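Local coordinates for gamma-glutamyltransferase 1 Threonine peptidase. MEROPS family T03 (Pseudomonas nitroreducens, PDB 7D9E), which forms the large subunit of a gamma-glutamyltranspeptidase, an Ntn-hydrolase superfamily enzyme that probably transfers gamma-glutamyl groups to acceptors such as amines, amino acids or water, at residues A[36-41]-A[65-70]. Sequence-based numbering, arbitrary orientation.
Sequences DQYGAK and AVTYPE
D36 and T67 meet through a single direct hydrogen bond that ties the start of helix 37-48 to the end of helix 53-67. T67 OG1 donates to D36 OD2 over 2.8 Å, approaching on the syn side of that oxygen, the side that faces OD1. OD1 itself is turned back to its own helix: G39 N reaches it at 2.8 Å with an N-H...O angle of 174°, which makes D36 the N-cap. A chi1 of 74° places the D36 carboxylate between its backbone N and carbonyl carbon, where one oxygen can cap while the other crosses to T67. OD2 also accepts from a water at 2.7 Å; the same water donates to T67 O, so a bridged route runs beside the direct one. T67 O receives a further bond from Q167.

The Y38 ring slants against the methyl-bearing side of T67, with CD2 3.8 Å from T67 CB; CG2 lies about as near to both CB and CD2 of the tyrosine. T67 chi1, 68°, turns OG1 to the carboxylate and leaves CG2 for this apolar contact. At the ring's far end from T67, the Y38 hydroxyl is hydrogen-bonded to the backbone N of K162, and the ring also meets that of Y156. On the other flank Y68, the first residue to leave the helix, presents its ring edge to the carboxylate, CD1 being 3.7 Å from D36 OD2.

Together these contacts join two helix ends in the large subunit, with the Y68 side chain about 10 Å from bound DON. The buried carboxylate has its two oxygens divided between capping and interhelical bonding; these donors, together with the helix N-terminus, would be expected to favour its ionised form.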
loop_
_atom_site.group_PDB
_atom_site.type_symbol
_atom_site.label_atom_id
_atom_site.label_comp_id
_atom_site.label_asym_id
_atom_site.label_seq_id
_atom_site.Cartn_x
_atom_site.Cartn_y
_atom_site.Cartn_z
ATOM N N ASP A 36 -11.362 -6.809 -6.195
ATOM C CA ASP A 36 -12.581 -6.876 -6.986
ATOM C C ASP A 36 -12.782 -8.286 -7.517
ATOM O O ASP A 36 -11.927 -9.165 -7.357
ATOM C CB ASP A 36 -12.654 -5.804 -8.089
ATOM C CG ASP A 36 -11.731 -6.064 -9.283
ATOM O OD1 ASP A 36 -11.252 -7.211 -9.476
ATOM O OD2 ASP A 36 -11.522 -5.111 -10.073
ATOM N N GLN A 37 -13.941 -8.487 -8.139
ATOM C CA GLN A 37 -14.346 -9.815 -8.587
ATOM C C GLN A 37 -13.477 -10.323 -9.728
ATOM O O GLN A 37 -13.348 -11.535 -9.914
ATOM C CB GLN A 37 -15.802 -9.799 -9.044
ATOM C CG GLN A 37 -16.039 -8.847 -10.214
ATOM C CD GLN A 37 -17.464 -8.838 -10.686
ATOM O OE1 GLN A 37 -18.108 -7.786 -10.726
ATOM N NE2 GLN A 37 -17.950 -9.986 -11.113
ATOM N N TYR A 38 -12.905 -9.413 -10.514
ATOM C CA TYR A 38 -12.106 -9.796 -11.677
ATOM C C TYR A 38 -10.733 -10.292 -11.277
ATOM O O TYR A 38 -10.274 -11.318 -11.787
ATOM C CB TYR A 38 -12.006 -8.585 -12.598
ATOM C CG TYR A 38 -13.367 -8.041 -12.968
ATOM C CD1 TYR A 38 -14.236 -8.792 -13.750
ATOM C CD2 TYR A 38 -13.794 -6.794 -12.515
ATOM C CE1 TYR A 38 -15.494 -8.301 -14.099
ATOM C CE2 TYR A 38 -15.057 -6.311 -12.841
ATOM C CZ TYR A 38 -15.890 -7.070 -13.635
ATOM O OH TYR A 38 -17.146 -6.609 -13.995
ATOM N N GLY A 39 -10.070 -9.602 -10.351
ATOM C CA GLY A 39 -8.815 -10.118 -9.836
ATOM C C GLY A 39 -8.984 -11.468 -9.168
ATOM O O GLY A 39 -8.129 -12.352 -9.302
ATOM N N ALA A 40 -10.087 -11.643 -8.436
ATOM C CA ALA A 40 -10.360 -12.916 -7.779
ATOM C C ALA A 40 -10.557 -14.030 -8.798
ATOM O O ALA A 40 -9.977 -15.117 -8.662
ATOM C CB ALA A 40 -11.586 -12.791 -6.873
ATOM N N LYS A 41 -11.386 -13.783 -9.821
ATOM C CA LYS A 41 -11.660 -14.806 -10.825
ATOM C C LYS A 41 -10.383 -15.224 -11.540
ATOM O O LYS A 41 -10.147 -16.420 -11.769
ATOM C CB LYS A 41 -12.674 -14.267 -11.848
ATOM C CG LYS A 41 -12.945 -15.207 -13.023
ATOM C CD LYS A 41 -13.911 -14.609 -14.036
ATOM N N ALA A 65 -4.735 -3.733 -13.123
ATOM C CA ALA A 65 -4.278 -2.577 -13.881
ATOM C C ALA A 65 -5.290 -2.171 -14.943
ATOM O O ALA A 65 -5.267 -1.022 -15.413
ATOM C CB ALA A 65 -2.926 -2.897 -14.509
ATOM N N VAL A 66 -6.186 -3.088 -15.311
ATOM C CA VAL A 66 -7.296 -2.807 -16.204
ATOM C C VAL A 66 -8.570 -2.479 -15.432
ATOM O O VAL A 66 -9.220 -1.465 -15.691
ATOM C CB VAL A 66 -7.521 -3.999 -17.157
ATOM C CG1 VAL A 66 -8.710 -3.720 -18.065
ATOM C CG2 VAL A 66 -6.271 -4.294 -17.966
ATOM N N THR A 67 -8.947 -3.332 -14.479
ATOM C CA THR A 67 -10.257 -3.246 -13.849
ATOM C C THR A 67 -10.300 -2.353 -12.622
ATOM O O THR A 67 -11.404 -2.021 -12.178
ATOM C CB THR A 67 -10.785 -4.643 -13.475
ATOM O OG1 THR A 67 -9.980 -5.195 -12.424
ATOM C CG2 THR A 67 -10.770 -5.565 -14.692
ATOM N N TYR A 68 -9.141 -1.946 -12.076
ATOM C CA TYR A 68 -9.243 -1.225 -10.818
ATOM C C TYR A 68 -8.238 -0.046 -11.094
ATOM O O TYR A 68 -7.292 0.154 -10.325
ATOM C CB TYR A 68 -8.677 -2.073 -9.730
ATOM C CG TYR A 68 -9.116 -1.781 -8.306
ATOM C CD1 TYR A 68 -10.262 -2.385 -7.839
ATOM C CD2 TYR A 68 -8.568 -0.795 -7.534
ATOM C CE1 TYR A 68 -10.723 -2.181 -6.566
ATOM C CE2 TYR A 68 -9.065 -0.534 -6.247
ATOM C CZ TYR A 68 -10.153 -1.237 -5.789
ATOM O OH TYR A 68 -10.704 -1.024 -4.540
ATOM N N PRO A 69 -8.423 0.721 -12.180
ATOM C CA PRO A 69 -7.398 1.712 -12.578
ATOM C C PRO A 69 -7.175 2.845 -11.579
ATOM O O PRO A 69 -6.180 3.597 -11.713
ATOM C CB PRO A 69 -7.949 2.276 -13.898
ATOM C CG PRO A 69 -9.417 2.022 -13.833
ATOM C CD PRO A 69 -9.537 0.685 -13.131
ATOM N N GLU A 70 -8.058 3.017 -10.601
ATOM C CA GLU A 70 -7.790 3.999 -9.563
ATOM C C GLU A 70 -6.524 3.666 -8.788
ATOM O O GLU A 70 -5.927 4.565 -8.177
ATOM C CB GLU A 70 -8.999 4.135 -8.640
ATOM C CG GLU A 70 -9.448 2.869 -7.939
ATOM C CD GLU A 70 -10.519 2.077 -8.686
ATOM O OE1 GLU A 70 -10.372 1.863 -9.917
ATOM O OE2 GLU A 70 -11.517 1.683 -8.027
HETATM O O HOH W 1 -13.175 -3.013 -10.332
#